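Local coordinates for protein BrkA translocator (Bordetella pertussis, PDB 3QQ2) that forms, as the translocator domain of the BrkA autotransporter, an outer-membrane beta-barrel pore through which the passenger domain reaches the bacterial surface, at residues 41-54 and 66-80. The protein carries 1 engineered substitution. Numbering follows the deposited sequence.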
ATOM      1  N   ALA A  41      -6.871 -11.075  13.081  1.00 97.25           N
ATOM      2  CA  ALA A  41      -7.207 -12.460  12.797  1.00 96.37           C
ATOM      3  C   ALA A  41      -6.697 -12.905  11.431  1.00 94.30           C
ATOM      4  O   ALA A  41      -7.103 -12.381  10.393  1.00 95.12           O
ATOM      5  CB  ALA A  41      -8.721 -12.700  12.923  1.00 99.07           C
ATOM      6  N   TYR A  42      -5.781 -13.864  11.458  1.00 91.76           N
ATOM      7  CA  TYR A  42      -5.360 -14.577  10.261  1.00 90.21           C
ATOM      8  C   TYR A  42      -4.887 -15.982  10.597  1.00 88.15           C
ATOM      9  O   TYR A  42      -4.342 -16.223  11.676  1.00 87.61           O
ATOM     10  CB  TYR A  42      -4.268 -13.824   9.499  1.00 88.85           C
ATOM     11  CG  TYR A  42      -2.999 -13.548  10.267  1.00 88.43           C
ATOM     12  CD1 TYR A  42      -2.831 -12.360  10.965  1.00 91.54           C
ATOM     13  CD2 TYR A  42      -1.955 -14.456  10.268  1.00 88.29           C
ATOM     14  CE1 TYR A  42      -1.662 -12.092  11.659  1.00 91.31           C
ATOM     15  CE2 TYR A  42      -0.781 -14.197  10.952  1.00 88.72           C
ATOM     16  CZ  TYR A  42      -0.646 -13.014  11.647  1.00 90.25           C
ATOM     17  OH  TYR A  42       0.520 -12.759  12.326  1.00 91.73           O
ATOM     18  N   ASP A  43      -5.116 -16.906   9.671  1.00 87.16           N
ATOM     19  CA  ASP A  43      -4.600 -18.255   9.797  1.00 84.89           C
ATOM     20  C   ASP A  43      -3.517 -18.467   8.761  1.00 82.03           C
ATOM     21  O   ASP A  43      -3.728 -18.215   7.577  1.00 82.52           O
ATOM     22  CB  ASP A  43      -5.716 -19.268   9.589  1.00 86.45           C
ATOM     23  CG  ASP A  43      -6.741 -19.239  10.702  1.00 90.38           C
ATOM     24  OD1 ASP A  43      -7.413 -20.280  10.921  1.00 92.99           O
ATOM     25  OD2 ASP A  43      -6.876 -18.184  11.366  1.00 92.98           O
ATOM     26  N   GLN A  44      -2.355 -18.924   9.189  1.00 78.84           N
ATOM     27  CA  GLN A  44      -1.363 -19.267   8.216  1.00 76.54           C
ATOM     28  C   GLN A  44      -0.857 -20.675   8.391  1.00 74.96           C
ATOM     29  O   GLN A  44      -0.831 -21.216   9.502  1.00 74.51           O
ATOM     30  CB  GLN A  44      -0.208 -18.283   8.261  1.00 75.70           C
ATOM     31  CG  GLN A  44       0.506 -18.249   9.593  1.00 76.29           C
ATOM     32  CD  GLN A  44       1.587 -17.198   9.675  1.00 75.83           C
ATOM     33  OE1 GLN A  44       1.520 -16.162   9.002  1.00 76.83           O
ATOM     34  NE2 GLN A  44       2.586 -17.446  10.528  1.00 74.05           N
ATOM     35  N   THR A  45      -0.471 -21.266   7.266  1.00 74.09           N
ATOM     36  CA  THR A  45       0.238 -22.528   7.253  1.00 72.59           C
ATOM     37  C   THR A  45       1.667 -22.253   6.842  1.00 70.90           C
ATOM     38  O   THR A  45       1.901 -21.787   5.731  1.00 70.71           O
ATOM     39  CB  THR A  45      -0.374 -23.520   6.268  1.00 73.00           C
ATOM     40  OG1 THR A  45      -1.755 -23.705   6.578  1.00 75.26           O
ATOM     41  CG2 THR A  45       0.317 -24.843   6.382  1.00 71.90           C
ATOM     42  N   VAL A  46       2.601 -22.547   7.750  1.00 69.98           N
ATOM     43  CA  VAL A  46       4.044 -22.417   7.528  1.00 68.69           C
ATOM     44  C   VAL A  46       4.668 -23.784   7.248  1.00 68.14           C
ATOM     45  O   VAL A  46       4.647 -24.652   8.137  1.00 68.63           O
ATOM     46  CB  VAL A  46       4.725 -21.902   8.781  1.00 67.72           C
ATOM     47  CG1 VAL A  46       6.080 -21.369   8.438  1.00 67.06           C
ATOM     48  CG2 VAL A  46       3.906 -20.831   9.393  1.00 69.81           C
ATOM     49  N   SER A  47       5.237 -23.977   6.050  1.00 67.18           N
ATOM     50  CA  SER A  47       5.898 -25.247   5.708  1.00 66.48           C
ATOM     51  C   SER A  47       7.348 -25.055   5.354  1.00 65.26           C
ATOM     52  O   SER A  47       7.679 -24.053   4.762  1.00 65.77           O
ATOM     53  CB  SER A  47       5.194 -25.927   4.548  1.00 67.19           C
ATOM     54  OG  SER A  47       4.165 -26.792   5.022  1.00 69.66           O
ATOM     55  N   GLY A  48       8.221 -25.998   5.703  1.00 64.64           N
ATOM     56  CA  GLY A  48       9.631 -25.880   5.300  1.00 63.89           C
ATOM     57  C   GLY A  48      10.460 -27.134   5.041  1.00 63.64           C
ATOM     58  O   GLY A  48      10.041 -28.261   5.338  1.00 64.20           O
ATOM     59  N   LEU A  49      11.662 -26.925   4.501  1.00 62.73           N
ATOM     60  CA  LEU A  49      12.611 -28.000   4.280  1.00 61.78           C
ATOM     61  C   LEU A  49      14.022 -27.488   4.503  1.00 60.53           C
ATOM     62  O   LEU A  49      14.470 -26.605   3.798  1.00 60.94           O
ATOM     63  CB  LEU A  49      12.453 -28.510   2.864  1.00 62.37           C
ATOM     64  CG  LEU A  49      13.138 -29.802   2.405  1.00 65.47           C
ATOM     65  CD1 LEU A  49      14.547 -29.543   1.825  1.00 68.19           C
ATOM     66  CD2 LEU A  49      13.181 -30.871   3.498  1.00 67.91           C
ATOM     67  N   GLU A  50      14.718 -28.018   5.499  1.00 59.54           N
ATOM     68  CA  GLU A  50      16.155 -27.758   5.667  1.00 58.63           C
ATOM     69  C   GLU A  50      17.052 -28.920   5.195  1.00 58.15           C
ATOM     70  O   GLU A  50      16.640 -30.092   5.184  1.00 58.43           O
ATOM     71  CB  GLU A  50      16.477 -27.379   7.102  1.00 58.15           C
ATOM     72  CG  GLU A  50      16.606 -25.902   7.237  1.00 60.87           C
ATOM     73  CD  GLU A  50      16.606 -25.391   8.679  1.00 65.84           C
ATOM     74  OE1 GLU A  50      16.123 -26.095   9.616  1.00 65.71           O
ATOM     75  OE2 GLU A  50      17.079 -24.241   8.856  1.00 66.95           O
ATOM     76  N   ILE A  51      18.271 -28.594   4.790  1.00 56.88           N
ATOM     77  CA  ILE A  51      19.238 -29.639   4.483  1.00 56.67           C
ATOM     78  C   ILE A  51      20.570 -29.205   5.023  1.00 56.48           C
ATOM     79  O   ILE A  51      20.870 -28.020   5.003  1.00 56.50           O
ATOM     80  CB  ILE A  51      19.258 -29.986   2.988  1.00 57.00           C
ATOM     81  CG1 ILE A  51      19.065 -31.460   2.837  1.00 57.69           C
ATOM     82  CG2 ILE A  51      20.514 -29.521   2.269  1.00 56.68           C
ATOM     83  CD1 ILE A  51      17.994 -31.710   1.894  1.00 62.32           C
ATOM     84  N   GLY A  52      21.356 -30.130   5.550  1.00 56.41           N
ATOM     85  CA  GLY A  52      22.523 -29.696   6.273  1.00 57.13           C
ATOM     86  C   GLY A  52      23.581 -30.716   6.589  1.00 58.67           C
ATOM     87  O   GLY A  52      23.378 -31.925   6.459  1.00 59.91           O
ATOM     88  N   LEU A  53      24.725 -30.212   7.027  1.00 58.99           N
ATOM     89  CA  LEU A  53      25.898 -31.027   7.225  1.00 59.90           C
ATOM     90  C   LEU A  53      26.735 -30.389   8.319  1.00 60.70           C
ATOM     91  O   LEU A  53      26.840 -29.167   8.399  1.00 60.23           O
ATOM     92  CB  LEU A  53      26.672 -31.132   5.904  1.00 60.11           C
ATOM     93  CG  LEU A  53      28.131 -31.590   5.922  1.00 61.06           C
ATOM     94  CD1 LEU A  53      28.280 -33.055   6.261  1.00 60.63           C
ATOM     95  CD2 LEU A  53      28.761 -31.315   4.590  1.00 62.67           C
ATOM     96  N   ASP A  54      27.302 -31.220   9.182  1.00 62.18           N
ATOM     97  CA  ASP A  54      28.230 -30.752  10.211  1.00 63.66           C
ATOM     98  C   ASP A  54      29.370 -31.749  10.336  1.00 65.95           C
ATOM     99  O   ASP A  54      29.215 -32.899   9.951  1.00 66.07           O
ATOM    100  CB  ASP A  54      27.524 -30.561  11.561  1.00 62.78           C
ATOM    101  CG  ASP A  54      26.558 -31.678  11.876  1.00 61.76           C
ATOM    102  OD1 ASP A  54      25.384 -31.592  11.465  1.00 57.74           O
ATOM    103  OD2 ASP A  54      26.978 -32.657  12.521  1.00 63.28           O
ATOM    104  N   ALA A  66      30.048 -28.599  14.309  1.00 65.42           N
ATOM    105  CA  ALA A  66      29.933 -27.318  13.612  1.00 63.73           C
ATOM    106  C   ALA A  66      29.467 -27.637  12.224  1.00 62.07           C
ATOM    107  O   ALA A  66      29.681 -28.754  11.773  1.00 62.53           O
ATOM    108  CB  ALA A  66      31.266 -26.607  13.579  1.00 64.79           C
ATOM    109  N   GLY A  67      28.812 -26.697  11.554  1.00 60.32           N
ATOM    110  CA  GLY A  67      28.364 -26.933  10.179  1.00 59.02           C
ATOM    111  C   GLY A  67      27.367 -25.929   9.620  1.00 57.53           C
ATOM    112  O   GLY A  67      27.177 -24.857  10.188  1.00 57.89           O
ATOM    113  N   GLY A  68      26.712 -26.279   8.521  1.00 55.96           N
ATOM    114  CA  GLY A  68      25.863 -25.338   7.829  1.00 55.15           C
ATOM    115  C   GLY A  68      24.638 -25.963   7.193  1.00 54.81           C
ATOM    116  O   GLY A  68      24.476 -27.186   7.216  1.00 54.27           O
ATOM    117  N   LEU A  69      23.787 -25.116   6.608  1.00 54.72           N
ATOM    118  CA  LEU A  69      22.494 -25.543   6.093  1.00 54.50           C
ATOM    119  C   LEU A  69      21.882 -24.633   5.030  1.00 55.16           C
ATOM    120  O   LEU A  69      22.281 -23.495   4.864  1.00 55.41           O
ATOM    121  CB  LEU A  69      21.510 -25.722   7.243  1.00 54.11           C
ATOM    122  CG  LEU A  69      21.299 -24.626   8.278  1.00 53.47           C
ATOM    123  CD1 LEU A  69      20.261 -23.653   7.789  1.00 53.07           C
ATOM    124  CD2 LEU A  69      20.824 -25.290   9.541  1.00 52.54           C
ATOM    125  N   LEU A  70      20.886 -25.175   4.340  1.00 55.91           N
ATOM    126  CA  LEU A  70      20.209 -24.569   3.219  1.00 57.20           C
ATOM    127  C   LEU A  70      18.760 -24.861   3.458  1.00 57.71           C
ATOM    128  O   LEU A  70      18.416 -26.014   3.784  1.00 57.26           O
ATOM    129  CB  LEU A  70      20.562 -25.330   1.953  1.00 57.98           C
ATOM    130  CG  LEU A  70      21.647 -24.900   0.970  1.00 60.60           C
ATOM    131  CD1 LEU A  70      21.065 -23.950  -0.097  1.00 62.86           C
ATOM    132  CD2 LEU A  70      22.835 -24.281   1.691  1.00 61.75           C
ATOM    133  N   GLY A  71      17.902 -23.860   3.263  1.00 58.71           N
ATOM    134  CA  GLY A  71      16.469 -24.070   3.445  1.00 60.06           C
ATOM    135  C   GLY A  71      15.544 -23.418   2.453  1.00 61.70           C
ATOM    136  O   GLY A  71      15.854 -22.379   1.893  1.00 62.23           O
ATOM    137  N   TYR A  72      14.412 -24.068   2.220  1.00 63.55           N
ATOM    138  CA  TYR A  72      13.236 -23.443   1.634  1.00 65.77           C
ATOM    139  C   TYR A  72      12.270 -23.170   2.761  1.00 65.90           C
ATOM    140  O   TYR A  72      12.385 -23.774   3.833  1.00 66.20           O
ATOM    141  CB  TYR A  72      12.534 -24.398   0.696  1.00 66.71           C
ATOM    142  CG  TYR A  72      11.607 -23.695  -0.266  1.00 72.68           C
ATOM    143  CD1 TYR A  72      11.975 -22.465  -0.851  1.00 75.86           C
ATOM    144  CD2 TYR A  72      10.367 -24.265  -0.638  1.00 77.91           C
ATOM    145  CE1 TYR A  72      11.139 -21.809  -1.763  1.00 77.63           C
ATOM    146  CE2 TYR A  72       9.508 -23.607  -1.572  1.00 79.41           C
ATOM    147  CZ  TYR A  72       9.918 -22.381  -2.115  1.00 80.31           C
ATOM    148  OH  TYR A  72       9.126 -21.713  -3.025  1.00 85.01           O
ATOM    149  N   THR A  73      11.313 -22.274   2.526  1.00 66.60           N
ATOM    150  CA  THR A  73      10.239 -21.991   3.503  1.00 66.48           C
ATOM    151  C   THR A  73       9.043 -21.365   2.811  1.00 67.60           C
ATOM    152  O   THR A  73       9.200 -20.493   1.958  1.00 68.33           O
ATOM    153  CB  THR A  73      10.695 -21.054   4.602  1.00 65.77           C
ATOM    154  OG1 THR A  73      12.117 -20.929   4.571  1.00 65.57           O
ATOM    155  CG2 THR A  73      10.314 -21.623   5.902  1.00 66.39           C
ATOM    156  N   TYR A  74       7.852 -21.828   3.159  1.00 68.25           N
ATOM    157  CA  TYR A  74       6.630 -21.399   2.496  1.00 69.62           C
ATOM    158  C   TYR A  74       5.540 -21.122   3.536  1.00 70.00           C
ATOM    159  O   TYR A  74       5.137 -22.004   4.303  1.00 70.11           O
ATOM    160  CB  TYR A  74       6.198 -22.425   1.432  1.00 70.21           C
ATOM    161  CG  TYR A  74       4.828 -22.191   0.798  1.00 75.22           C
ATOM    162  CD1 TYR A  74       4.096 -23.263   0.249  1.00 78.67           C
ATOM    163  CD2 TYR A  74       4.254 -20.904   0.737  1.00 78.95           C
ATOM    164  CE1 TYR A  74       2.825 -23.063  -0.348  1.00 81.78           C
ATOM    165  CE2 TYR A  74       2.984 -20.691   0.148  1.00 82.08           C
ATOM    166  CZ  TYR A  74       2.278 -21.773  -0.388  1.00 83.83           C
ATOM    167  OH  TYR A  74       1.034 -21.563  -0.960  1.00 86.66           O
ATOM    168  N   ALA A  75       5.104 -19.868   3.582  1.00 70.48           N
ATOM    169  CA  ALA A  75       4.022 -19.443   4.465  1.00 70.89           C
ATOM    170  C   ALA A  75       2.854 -19.052   3.598  1.00 72.10           C
ATOM    171  O   ALA A  75       2.993 -18.216   2.716  1.00 72.60           O
ATOM    172  CB  ALA A  75       4.457 -18.281   5.333  1.00 70.33           C
ATOM    173  N   ASP A  76       1.712 -19.678   3.847  1.00 73.11           N
ATOM    174  CA  ASP A  76       0.480 -19.402   3.122  1.00 74.98           C
ATOM    175  C   ASP A  76      -0.613 -18.863   4.058  1.00 75.71           C
ATOM    176  O   ASP A  76      -1.153 -19.592   4.872  1.00 75.98           O
ATOM    177  CB  ASP A  76       0.022 -20.682   2.432  1.00 75.93           C
ATOM    178  CG  ASP A  76      -1.187 -20.474   1.548  1.00 80.72           C
ATOM    179  OD1 ASP A  76      -1.458 -21.388   0.728  1.00 84.18           O
ATOM    180  OD2 ASP A  76      -1.856 -19.405   1.656  1.00 84.37           O
ATOM    181  N   ARG A  77      -0.950 -17.590   3.913  1.00 76.31           N
ATOM    182  CA  ARG A  77      -1.815 -16.898   4.871  1.00 77.67           C
ATOM    183  C   ARG A  77      -3.275 -16.626   4.398  1.00 79.90           C
ATOM    184  O   ARG A  77      -3.613 -16.805   3.230  1.00 80.29           O
ATOM    185  CB  ARG A  77      -1.128 -15.606   5.311  1.00 77.35           C
ATOM    186  CG  ARG A  77      -1.575 -15.108   6.657  1.00 79.22           C
ATOM    187  CD  ARG A  77      -0.953 -13.791   7.013  1.00 81.35           C
ATOM    188  NE  ARG A  77       0.468 -13.923   7.292  1.00 82.30           N
ATOM    189  CZ  ARG A  77       1.221 -12.959   7.813  1.00 84.61           C
ATOM    190  NH1 ARG A  77       0.680 -11.779   8.135  1.00 86.64           N
ATOM    191  NH2 ARG A  77       2.522 -13.176   8.013  1.00 83.57           N
ATOM    192  N   THR A  78      -4.133 -16.199   5.321  1.00 81.38           N
ATOM    193  CA  THR A  78      -5.544 -15.984   5.029  1.00 84.10           C
ATOM    194  C   THR A  78      -6.154 -15.043   6.051  1.00 86.32           C
ATOM    195  O   THR A  78      -6.116 -15.331   7.243  1.00 86.09           O
ATOM    196  CB  THR A  78      -6.329 -17.307   5.079  1.00 84.50           C
ATOM    197  OG1 THR A  78      -5.886 -18.158   4.023  1.00 82.62           O
ATOM    198  CG2 THR A  78      -7.806 -17.065   4.918  1.00 87.35           C
ATOM    199  N   TYR A  79      -6.698 -13.921   5.569  1.00 88.82           N
ATOM    200  CA  TYR A  79      -7.447 -12.954   6.383  1.00 91.56           C
ATOM    201  C   TYR A  79      -8.914 -13.256   6.133  1.00 95.48           C
ATOM    202  O   TYR A  79      -9.218 -13.949   5.161  1.00 95.42           O
ATOM    203  CB  TYR A  79      -7.087 -11.517   5.996  1.00 91.69           C
ATOM    204  CG  TYR A  79      -5.616 -11.208   6.169  1.00 87.81           C
ATOM    205  CD1 TYR A  79      -5.091 -10.881   7.424  1.00 86.28           C
ATOM    206  CD2 TYR A  79      -4.748 -11.262   5.091  1.00 84.12           C
ATOM    207  CE1 TYR A  79      -3.740 -10.617   7.596  1.00 82.47           C
ATOM    208  CE2 TYR A  79      -3.400 -11.007   5.251  1.00 82.14           C
ATOM    209  CZ  TYR A  79      -2.900 -10.683   6.504  1.00 81.64           C
ATOM    210  OH  TYR A  79      -1.555 -10.426   6.650  1.00 81.32           O
ATOM    211  N   PRO A  80      -9.830 -12.765   7.009  1.00 99.26           N
ATOM    212  CA  PRO A  80     -11.233 -13.272   7.030  1.00102.76           C
ATOM    213  C   PRO A  80     -12.016 -13.247   5.683  1.00105.11           C
ATOM    214  O   PRO A  80     -11.967 -14.227   4.926  1.00104.34           O
ATOM    215  CB  PRO A  80     -11.903 -12.411   8.122  1.00105.17           C
ATOM    216  CG  PRO A  80     -10.762 -12.010   9.023  1.00102.58           C
ATOM    217  CD  PRO A  80      -9.616 -11.755   8.071  1.00100.04           C
TER
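E50 OE2 touches L69 across the strand pair, 3.4 Å from L69 CD1, while R111 holds the same oxygen in a salt bridge and H91 gives it a hydrogen bond. The other carboxylate oxygen, OE1, pairs with R26, so this buried acid ties strand 42-57 to strands on both flanks of the hairpin. L69 CG sits between its backbone N and carbonyl carbon (chi1 51°), and its methyls lie beside the carboxylate.

Near the other end of the pair, R77 meets three side chains: Y42, Q44 and Y79. It leaves its strand with CG anti to the backbone N (chi1 -155°) and bends at chi3, laying its guanidinium flat on one face of the Y42 ring with the planes 13° apart. The cation-pi contact is off-centre, CZ standing 4.4 Å from the ring centroid. Q44 runs alongside R77 and brings OE1 to 3.0 Å from R77 NE. R77 NH1 donates to Y79 OH at 3.0 Å, and this bond and the stack on Y42 help fix the group's rotation. Y79 CD1 also packs against Y42 CB at 3.7 Å; Y79 OH is also hydrogen-bonded to S175 O of the second subunit, whose A174 packs on Y79.

Between these ends, paired backbone hydrogen bonds such as S47 N to Y74 O join the antiparallel strands. G48 faces T73, and G71 faces E50. L49, I51, L70 and Y72 lie on the opposite side, on the surface and probably against lipid, whereas E50 and T73, its OG1 hydrogen-bonded to Y115 OH, turn toward the polar interior: a beta hairpin of the up-and-down antiparallel barrel of autotransporter translocator domains.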